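Long-range contacts in titin (Homo sapiens, PDB 1WAA), which probably acts as an elastic scaffold and spring of the muscle sarcomere, with immunoglobulin domains such as this one resisting or yielding to stretch: residues V15-G20 with L88-L93; F25-S30 with V75-A80. All blocks are in the same frame, centred on the assembly; numbering follows the deposited sequence.

Contact 1: V15-G20 with L88-L93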
loop_
_atom_site.group_PDB
_atom_site.type_symbol
_atom_site.label_atom_id
_atom_site.label_comp_id
_atom_site.label_asym_id
_atom_site.label_seq_id
_atom_site.Cartn_x
_atom_site.Cartn_y
_atom_site.Cartn_z
ATOM N N VAL F 15 -16.273 -15.257 -17.834
ATOM C CA VAL F 15 -17.354 -14.308 -17.535
ATOM C C VAL F 15 -18.198 -14.142 -18.791
ATOM O O VAL F 15 -17.653 -14.050 -19.901
ATOM C CB VAL F 15 -16.803 -12.913 -17.124
ATOM C CG1 VAL F 15 -17.929 -11.948 -16.753
ATOM C CG2 VAL F 15 -15.776 -13.036 -15.967
ATOM N N GLU F 16 -19.516 -14.162 -18.647
ATOM C CA GLU F 16 -20.377 -13.725 -19.736
ATOM C C GLU F 16 -21.305 -12.567 -19.344
ATOM O O GLU F 16 -21.894 -12.594 -18.259
ATOM C CB GLU F 16 -21.129 -14.893 -20.345
ATOM C CG GLU F 16 -22.248 -15.478 -19.526
ATOM C CD GLU F 16 -23.034 -16.511 -20.308
ATOM O OE1 GLU F 16 -24.271 -16.350 -20.436
ATOM O OE2 GLU F 16 -22.408 -17.486 -20.792
ATOM N N VAL F 17 -21.410 -11.548 -20.206
ATOM C CA VAL F 17 -22.167 -10.324 -19.891
ATOM C C VAL F 17 -22.916 -9.827 -21.121
ATOM O O VAL F 17 -22.499 -10.136 -22.244
ATOM C CB VAL F 17 -21.261 -9.169 -19.341
ATOM C CG1 VAL F 17 -20.776 -9.484 -17.939
ATOM C CG2 VAL F 17 -20.098 -8.885 -20.244
ATOM N N PHE F 18 -24.026 -9.098 -20.926
ATOM C CA PHE F 18 -24.740 -8.477 -22.045
ATOM C C PHE F 18 -23.995 -7.207 -22.414
ATOM O O PHE F 18 -23.313 -6.664 -21.575
ATOM C CB PHE F 18 -26.196 -8.172 -21.676
ATOM C CG PHE F 18 -27.043 -9.410 -21.504
ATOM C CD1 PHE F 18 -27.178 -10.015 -20.247
ATOM C CD2 PHE F 18 -27.668 -10.001 -22.593
ATOM C CE1 PHE F 18 -27.953 -11.180 -20.089
ATOM C CE2 PHE F 18 -28.442 -11.158 -22.448
ATOM C CZ PHE F 18 -28.579 -11.748 -21.188
ATOM N N VAL F 19 -24.105 -6.737 -23.654
ATOM C CA VAL F 19 -23.370 -5.539 -24.031
ATOM C C VAL F 19 -23.827 -4.374 -23.145
ATOM O O VAL F 19 -25.011 -4.258 -22.805
ATOM C CB VAL F 19 -23.475 -5.147 -25.549
ATOM C CG1 VAL F 19 -23.568 -6.350 -26.479
ATOM C CG2 VAL F 19 -24.576 -4.219 -25.785
ATOM N N GLY F 20 -22.882 -3.516 -22.773
ATOM C CA GLY F 20 -23.213 -2.357 -21.979
ATOM C C GLY F 20 -23.015 -2.650 -20.512
ATOM O O GLY F 20 -22.905 -1.710 -19.712
ATOM N N LEU F 88 -14.008 -14.197 -21.991
ATOM C CA LEU F 88 -15.035 -13.173 -21.891
ATOM C C LEU F 88 -16.002 -13.375 -23.040
ATOM O O LEU F 88 -15.594 -13.379 -24.207
ATOM C CB LEU F 88 -14.397 -11.802 -22.061
ATOM C CG LEU F 88 -15.032 -10.507 -21.540
ATOM C CD1 LEU F 88 -14.864 -9.429 -22.552
ATOM C CD2 LEU F 88 -16.483 -10.615 -21.042
ATOM N N LYS F 89 -17.274 -13.559 -22.716
ATOM C CA LYS F 89 -18.313 -13.678 -23.717
ATOM C C LYS F 89 -19.267 -12.495 -23.553
ATOM O O LYS F 89 -19.854 -12.322 -22.481
ATOM C CB LYS F 89 -19.064 -15.023 -23.603
ATOM C CG LYS F 89 -20.336 -15.065 -24.494
ATOM C CD LYS F 89 -20.815 -16.464 -24.854
ATOM C CE LYS F 89 -21.290 -17.246 -23.652
ATOM N NZ LYS F 89 -22.388 -18.209 -24.012
ATOM N N VAL F 90 -19.395 -11.669 -24.594
ATOM C CA VAL F 90 -20.341 -10.542 -24.593
ATOM C C VAL F 90 -21.573 -10.927 -25.433
ATOM O O VAL F 90 -21.459 -11.302 -26.619
ATOM C CB VAL F 90 -19.675 -9.196 -25.045
ATOM C CG1 VAL F 90 -20.685 -8.042 -25.036
ATOM C CG2 VAL F 90 -18.455 -8.851 -24.176
ATOM N N LYS F 91 -22.751 -10.887 -24.819
ATOM C CA LYS F 91 -23.976 -11.334 -25.502
ATOM C C LYS F 91 -24.852 -10.156 -25.884
ATOM O O LYS F 91 -24.811 -9.126 -25.239
ATOM C CB LYS F 91 -24.810 -12.267 -24.621
ATOM C CG LYS F 91 -24.028 -13.360 -23.942
ATOM C CD LYS F 91 -24.921 -14.255 -23.086
ATOM C CE LYS F 91 -24.985 -13.735 -21.650
ATOM N NZ LYS F 91 -26.117 -14.353 -20.880
ATOM N N GLU F 92 -25.656 -10.340 -26.931
ATOM C CA GLU F 92 -26.682 -9.374 -27.320
ATOM C C GLU F 92 -28.040 -9.833 -26.782
ATOM O O GLU F 92 -28.442 -10.987 -26.974
ATOM C CB GLU F 92 -26.727 -9.245 -28.833
ATOM C CG GLU F 92 -26.818 -7.834 -29.285
ATOM C CD GLU F 92 -26.589 -7.693 -30.767
ATOM O OE1 GLU F 92 -27.437 -8.173 -31.562
ATOM O OE2 GLU F 92 -25.564 -7.082 -31.139
ATOM N N LEU F 93 -28.738 -8.915 -26.117
ATOM C CA LEU F 93 -30.041 -9.190 -25.485
ATOM C C LEU F 93 -31.134 -9.747 -26.405
ATOM O O LEU F 93 -30.881 -10.194 -27.528
ATOM C CB LEU F 93 -30.561 -7.930 -24.792
ATOM C CG LEU F 93 -30.850 -8.014 -23.296
ATOM C CD1 LEU F 93 -29.736 -7.376 -22.541
ATOM C CD2 LEU F 93 -32.153 -7.287 -22.986
#

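Contact 2: F25-S30 with V75-A80. With ZN (zinc ion), chain Q.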
loop_
_atom_site.group_PDB
_atom_site.type_symbol
_atom_site.label_atom_id
_atom_site.label_comp_id
_atom_site.label_asym_id
_atom_site.label_seq_id
_atom_site.Cartn_x
_atom_site.Cartn_y
_atom_site.Cartn_z
ATOM N N PHE F 25 -12.996 -9.646 -13.521
ATOM C CA PHE F 25 -12.136 -10.834 -13.419
ATOM C C PHE F 25 -11.263 -10.747 -12.174
ATOM O O PHE F 25 -10.952 -9.635 -11.669
ATOM C CB PHE F 25 -11.232 -10.976 -14.637
ATOM C CG PHE F 25 -11.970 -11.282 -15.926
ATOM C CD1 PHE F 25 -12.059 -12.591 -16.391
ATOM C CD2 PHE F 25 -12.544 -10.260 -16.672
ATOM C CE1 PHE F 25 -12.724 -12.877 -17.570
ATOM C CE2 PHE F 25 -13.206 -10.540 -17.855
ATOM C CZ PHE F 25 -13.302 -11.848 -18.296
ATOM N N GLU F 26 -10.844 -11.916 -11.691
ATOM C CA GLU F 26 -10.159 -12.023 -10.398
ATOM C C GLU F 26 -9.216 -13.207 -10.446
ATOM O O GLU F 26 -9.607 -14.346 -10.779
ATOM C CB GLU F 26 -11.189 -12.151 -9.267
ATOM C CG GLU F 26 -10.622 -12.297 -7.840
ATOM C CD GLU F 26 -11.485 -13.141 -6.949
ATOM O OE1 GLU F 26 -11.088 -13.336 -5.798
ATOM O OE2 GLU F 26 -12.527 -13.650 -7.399
ATOM N N ILE F 27 -7.967 -12.927 -10.092
ATOM C CA ILE F 27 -6.959 -13.975 -9.983
ATOM C C ILE F 27 -6.230 -13.758 -8.668
ATOM O O ILE F 27 -6.017 -12.620 -8.266
ATOM C CB ILE F 27 -6.013 -13.992 -11.201
ATOM C CG1 ILE F 27 -5.035 -15.181 -11.111
ATOM C CG2 ILE F 27 -5.322 -12.629 -11.387
ATOM C CD1 ILE F 27 -3.992 -15.239 -12.235
ATOM N N GLU F 28 -5.876 -14.852 -8.005
ATOM C CA GLU F 28 -5.165 -14.785 -6.745
ATOM C C GLU F 28 -3.800 -15.422 -7.005
ATOM O O GLU F 28 -3.725 -16.575 -7.499
ATOM C CB GLU F 28 -5.930 -15.566 -5.684
ATOM C CG GLU F 28 -5.205 -15.674 -4.330
ATOM C CD GLU F 28 -5.829 -14.782 -3.267
ATOM O OE1 GLU F 28 -6.171 -13.620 -3.586
ATOM O OE2 GLU F 28 -5.992 -15.246 -2.108
ATOM N N LEU F 29 -2.741 -14.684 -6.663
ATOM C CA LEU F 29 -1.368 -15.180 -6.760
ATOM C C LEU F 29 -0.848 -15.731 -5.430
ATOM O O LEU F 29 -1.460 -15.551 -4.395
ATOM C CB LEU F 29 -0.435 -14.086 -7.282
ATOM C CG LEU F 29 -0.876 -13.390 -8.564
ATOM C CD1 LEU F 29 0.195 -12.391 -9.007
ATOM C CD2 LEU F 29 -1.116 -14.446 -9.652
ATOM N N SER F 30 0.280 -16.429 -5.473
ATOM C CA SER F 30 0.880 -16.971 -4.267
ATOM C C SER F 30 1.554 -15.943 -3.384
ATOM O O SER F 30 1.929 -16.270 -2.261
ATOM C CB SER F 30 1.920 -18.026 -4.624
ATOM O OG SER F 30 2.876 -17.514 -5.529
ATOM N N VAL F 75 -9.319 -13.255 -21.987
ATOM C CA VAL F 75 -8.705 -12.342 -20.998
ATOM C C VAL F 75 -7.545 -13.108 -20.322
ATOM O O VAL F 75 -7.740 -14.200 -19.809
ATOM C CB VAL F 75 -9.745 -11.857 -19.953
ATOM C CG1 VAL F 75 -9.066 -11.126 -18.772
ATOM C CG2 VAL F 75 -10.814 -10.952 -20.645
ATOM N N SER F 76 -6.339 -12.562 -20.378
ATOM C CA SER F 76 -5.187 -13.207 -19.759
ATOM C C SER F 76 -4.478 -12.256 -18.811
ATOM O O SER F 76 -4.610 -11.020 -18.914
ATOM C CB SER F 76 -4.221 -13.769 -20.800
ATOM O OG SER F 76 -3.739 -12.764 -21.673
ATOM N N PHE F 77 -3.764 -12.853 -17.866
ATOM C CA PHE F 77 -3.041 -12.129 -16.854
ATOM C C PHE F 77 -1.674 -12.779 -16.753
ATOM O O PHE F 77 -1.565 -13.990 -16.827
ATOM C CB PHE F 77 -3.797 -12.150 -15.516
ATOM C CG PHE F 77 -3.005 -11.544 -14.380
ATOM C CD1 PHE F 77 -2.170 -12.337 -13.601
ATOM C CD2 PHE F 77 -3.015 -10.172 -14.167
ATOM C CE1 PHE F 77 -1.399 -11.770 -12.586
ATOM C CE2 PHE F 77 -2.239 -9.596 -13.161
ATOM C CZ PHE F 77 -1.448 -10.393 -12.360
ATOM N N GLN F 78 -0.644 -11.956 -16.584
ATOM C CA GLN F 78 0.714 -12.472 -16.385
ATOM C C GLN F 78 1.456 -11.650 -15.341
ATOM O O GLN F 78 1.448 -10.419 -15.378
ATOM C CB GLN F 78 1.495 -12.423 -17.702
ATOM C CG GLN F 78 1.872 -13.796 -18.246
ATOM C CD GLN F 78 3.367 -14.078 -18.136
ATOM N NE2 GLN F 78 4.131 -13.198 -17.500
ATOM N N ALA F 79 2.060 -12.346 -14.398
ATOM C CA ALA F 79 2.896 -11.715 -13.363
ATOM C C ALA F 79 4.100 -12.601 -13.212
ATOM O O ALA F 79 4.027 -13.646 -12.557
ATOM C CB ALA F 79 2.146 -11.588 -12.044
ATOM N N ALA F 80 5.156 -12.176 -13.855
ATOM C CA ALA F 80 6.392 -12.956 -13.941
ATOM C C ALA F 80 6.125 -14.317 -14.594
ATOM O O ALA F 80 5.886 -14.383 -15.805
ATOM C CB ALA F 80 7.001 -13.150 -12.548
HETATM ZN ZN ZN Q . -12.567 -14.457 -4.953
HETATM O O HOH W 1 -11.492 -16.293 -4.736
#

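Contact 1: V15-G20 with L88-L93
Strands V15-F18 and L88-K91 run parallel, their axes 4.5 Å apart at closest and 20° from exact alignment, with V15 level with L88 and V17 with V90. K89 and K91 each use both backbone groups, in the usual alternation of a parallel pair: K89 N reaches V15 O at 2.9 Å and K89 O receives V17 N, while K91 N meets V17 O at 2.7 Å and K91 O receives V19 N. On the face carrying E16, F18, K89 and K91 the contact is charged. With CG between its backbone N and carbonyl carbon (chi1 73°), E16 extends its chain to carry the carboxylate to two lysines. K91 NZ makes a hydrogen-bonded salt bridge to E16 OE1 at 2.8 Å, on the anti side and 24° out of the carboxylate plane; K89, running alongside, makes a salt bridge from NZ to E16 OE2 at 3.3 Å. K91 also passes over one face of the F18 ring, offset toward the rim, its CE 4.2 Å from the ring centroid in a CH-pi contact, a task suited to a long aliphatic chain with a charged end. A serine in place of K91 would probably leave E16 without its shorter salt bridge and F18 with one face stripped of this cover. The other face of the pair is apolar: branched V17 and V90 sit beside L88, with V17 CG2 4.1 Å from L88 CD2, and C67 touches both valines. Beyond the strand end, the V19 side chain crosses that of V90 at about a right angle, CG1 to CG1 3.6 Å. Such parallel pairing is the A'-G arrangement of I-set immunoglobulin domains, generally taken to be a main source of this domain's resistance to stretching, since its bonds lie across the line of pull and must be sheared.

Contact 2: F25-S30 with V75-A80
F25 and V75 approach from opposite sheets, V75 over a face of the ring, their strands 9.2 Å apart at the axes' closest approach and 26° from parallel, too far for backbone bonding. From CB, which points toward V75-A80, the F25 side chain carries CG anti to its own carbonyl carbon (chi1 -67°), which places the ring beneath V75, and a chi2 of -98° turns its face to the valine. CG and CD1 lie under V75 CG1, which rests over the ring centre, 4.0 Å from the centroid, as a CH-pi contact. Farther out, CE1 comes closest to V75 CB, CE2 to V75 CG2, and CZ at the tip meets V75 CG2 at 3.5 Å. The forked valine spreads its branches over the ring, CG1 over the centre and CG2 toward CZ. Next along, I27 lays CG2 over one face of the F77 ring, toward its rim, while I27 CD1 touches F77 CD1 at 3.7 Å. L29 CD1 comes in at the edge of the same ring and reaches A79 CB at 3.7 Å, where a small residue suffices. W38 meets F77 edge-to-face. Alternation sends E26 outward instead, where both carboxylate oxygens bind a zinc ion shared with another chain. Such interleaving of aliphatic and aromatic side chains between facing sheets is the hydrophobic core of the immunoglobulin beta-sandwich, here joining strands B and F.

The two contacts, with centres about 21 Å apart, meet through residues at their adjoining ends. V15 CG2 of contact 1 packs 3.5 Å from F25 CE1 of contact 2, and L88 bridges to both partners there, with CG 3.9 Å from F25 CZ and CB equally near V75 CG2. Contact 1 is a pairing at the border of one sheet, whereas contact 2 joins that sheet to the opposite one; strands 73-79 and 82-91 are neighbours in the shared sheet. Contact 2 itself carries a zinc ion, held by E26 OE1 at 2.0 Å on the outer side of its strand. Another zinc lies about 8 Å from the F25 side chain, and the V15 side chain is about 6 Å from a zinc.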